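Local coordinates for DUF1818 domain-containing protein (Prochlorococcus marinus, PDB 2IT9) that is of unknown function but, as a member of the DUF1818 family, may bind DNA, at residues A[51-56]-A[77-82]. Sequence-based numbering, arbitrary orientation.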
loop_
_atom_site.group_PDB
_atom_site.type_symbol
_atom_site.label_atom_id
_atom_site.label_comp_id
_atom_site.label_asym_id
_atom_site.label_seq_id
_atom_site.Cartn_x
_atom_site.Cartn_y
_atom_site.Cartn_z
ATOM N N ASP A 51 -3.879 -15.152 -17.567
ATOM C CA ASP A 51 -4.156 -16.097 -18.630
ATOM C C ASP A 51 -3.497 -17.445 -18.373
ATOM O O ASP A 51 -4.109 -18.495 -18.600
ATOM C CB ASP A 51 -3.683 -15.564 -20.003
ATOM C CG ASP A 51 -4.535 -14.385 -20.522
ATOM O OD1 ASP A 51 -5.590 -14.026 -19.919
ATOM O OD2 ASP A 51 -4.122 -13.803 -21.545
ATOM N N GLN A 52 -2.240 -17.421 -17.933
ATOM C CA GLN A 52 -1.536 -18.664 -17.650
ATOM C C GLN A 52 -2.187 -19.456 -16.523
ATOM O O GLN A 52 -2.316 -20.685 -16.614
ATOM C CB GLN A 52 -0.122 -18.391 -17.261
ATOM C CG GLN A 52 0.652 -19.652 -17.186
ATOM C CD GLN A 52 2.062 -19.404 -16.853
ATOM O OE1 GLN A 52 2.400 -18.329 -16.337
ATOM N NE2 GLN A 52 2.933 -20.377 -17.194
ATOM N N TYR A 53 -2.563 -18.755 -15.454
ATOM C CA TYR A 53 -3.267 -19.376 -14.364
ATOM C C TYR A 53 -4.556 -20.036 -14.852
ATOM O O TYR A 53 -4.828 -21.185 -14.507
ATOM C CB TYR A 53 -3.572 -18.371 -13.268
ATOM C CG TYR A 53 -4.676 -18.828 -12.328
ATOM C CD1 TYR A 53 -4.425 -19.737 -11.310
ATOM C CD2 TYR A 53 -5.979 -18.384 -12.492
ATOM C CE1 TYR A 53 -5.455 -20.180 -10.457
ATOM C CE2 TYR A 53 -6.998 -18.803 -11.646
ATOM C CZ TYR A 53 -6.749 -19.710 -10.641
ATOM O OH TYR A 53 -7.804 -20.127 -9.823
ATOM N N LYS A 54 -5.350 -19.323 -15.653
ATOM C CA LYS A 54 -6.620 -19.860 -16.170
ATOM C C LYS A 54 -6.410 -21.190 -16.899
ATOM O O LYS A 54 -7.278 -22.084 -16.857
ATOM C CB LYS A 54 -7.320 -18.837 -17.095
ATOM C CG LYS A 54 -7.800 -17.526 -16.417
ATOM C CD LYS A 54 -8.976 -17.730 -15.460
ATOM C CE LYS A 54 -9.495 -16.408 -14.857
ATOM N NZ LYS A 54 -8.563 -15.737 -13.894
ATOM N N LEU A 55 -5.265 -21.344 -17.578
ATOM C CA LEU A 55 -4.987 -22.606 -18.266
ATOM C C LEU A 55 -4.644 -23.712 -17.255
ATOM O O LEU A 55 -5.233 -24.810 -17.269
ATOM C CB LEU A 55 -3.808 -22.469 -19.235
ATOM C CG LEU A 55 -3.968 -21.564 -20.463
ATOM C CD1 LEU A 55 -2.671 -21.615 -21.280
ATOM C CD2 LEU A 55 -5.178 -21.958 -21.322
ATOM N N VAL A 56 -3.657 -23.411 -16.409
ATOM C CA VAL A 56 -3.195 -24.306 -15.346
ATOM C C VAL A 56 -4.376 -24.797 -14.481
ATOM O O VAL A 56 -4.452 -25.968 -14.147
ATOM C CB VAL A 56 -2.141 -23.576 -14.477
ATOM C CG1 VAL A 56 -1.894 -24.288 -13.153
ATOM C CG2 VAL A 56 -0.835 -23.426 -15.249
ATOM N N ALA A 77 5.822 -9.812 -10.107
ATOM C CA ALA A 77 4.520 -10.206 -9.646
ATOM C C ALA A 77 4.466 -11.665 -9.292
ATOM O O ALA A 77 5.000 -12.464 -10.020
ATOM C CB ALA A 77 3.505 -9.911 -10.746
ATOM N N ILE A 78 3.783 -11.987 -8.198
ATOM C CA ILE A 78 3.679 -13.365 -7.714
ATOM C C ILE A 78 2.230 -13.719 -7.534
ATOM O O ILE A 78 1.511 -13.107 -6.708
ATOM C CB ILE A 78 4.460 -13.543 -6.403
ATOM C CG1 ILE A 78 5.943 -13.111 -6.585
ATOM C CG2 ILE A 78 4.389 -14.991 -5.916
ATOM C CD1 ILE A 78 6.576 -12.724 -5.318
ATOM N N LEU A 79 1.792 -14.710 -8.296
ATOM C CA LEU A 79 0.442 -15.197 -8.235
ATOM C C LEU A 79 0.482 -16.524 -7.491
ATOM O O LEU A 79 1.302 -17.406 -7.804
ATOM C CB LEU A 79 -0.116 -15.400 -9.645
ATOM C CG LEU A 79 -1.507 -16.004 -9.776
ATOM C CD1 LEU A 79 -2.133 -15.599 -11.107
ATOM C CD2 LEU A 79 -1.520 -17.512 -9.587
ATOM N N ASN A 80 -0.383 -16.659 -6.512
ATOM C CA ASN A 80 -0.561 -17.901 -5.749
ATOM C C ASN A 80 -2.035 -18.309 -5.823
ATOM O O ASN A 80 -2.932 -17.507 -5.514
ATOM C CB ASN A 80 -0.194 -17.715 -4.285
ATOM C CG ASN A 80 1.271 -17.941 -4.019
ATOM O OD1 ASN A 80 1.722 -19.086 -3.916
ATOM N ND2 ASN A 80 2.012 -16.855 -3.838
ATOM N N GLY A 81 -2.312 -19.520 -6.252
ATOM C CA GLY A 81 -3.713 -19.920 -6.288
ATOM C C GLY A 81 -3.957 -21.387 -6.335
ATOM O O GLY A 81 -3.038 -22.173 -6.224
ATOM N N ASP A 82 -5.233 -21.727 -6.445
ATOM C CA ASP A 82 -5.673 -23.094 -6.574
ATOM C C ASP A 82 -6.834 -23.022 -7.559
ATOM O O ASP A 82 -7.030 -21.999 -8.178
ATOM C CB ASP A 82 -6.050 -23.688 -5.210
ATOM C CG ASP A 82 -7.125 -22.883 -4.468
ATOM O OD1 ASP A 82 -7.868 -22.091 -5.085
ATOM O OD2 ASP A 82 -7.240 -23.065 -3.239
#
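Y53 of helix 36-56 packs on L79 of strand 75-82 and is the one residue of 51-56 that touches 77-82. At the base of its side chain, CB lies against CD1 of L79 at 3.8 Å; further along, ring atom CD1 is 4.0 Å from CD2 of the same leucine, which sits obliquely to the ring. The two side chains cross at about a right angle. A branched leucine suits this place because its fork offers one methyl to the CB and the other to the ring. With CG anti to the backbone N (chi1 161°), the phenol extends across to the strand, where its hydroxyl donates a 2.6 Å hydrogen bond from OH to the backbone O of D82. That oxygen lies at the ring edge, near its plane, and the C=O...OH angle of 167° is almost straight. Tyrosine fits because its long flat ring packs on the leucine while its terminal hydroxyl brings a donor to this carbonyl. G81 suits the neighbouring position, since a CB there would sit tightly against CE1 of Y53. The join is helix-on-sheet packing: the helix packs against one face of an antiparallel sheet of four strands, in which 75-82 is flanked by 65-72 and 85-92, and W86 of the latter meets the Y53 ring with planes at about 45°. A phenylalanine here would keep the ring but would probably leave the carbonyl of D82 without its hydroxyl partner. By contrast, the helix's outer side turns to solvent at L55, while N80 and D82 point away from the helix, N80 bonding T67 and the D82 carboxylate forming a salt bridge with R108.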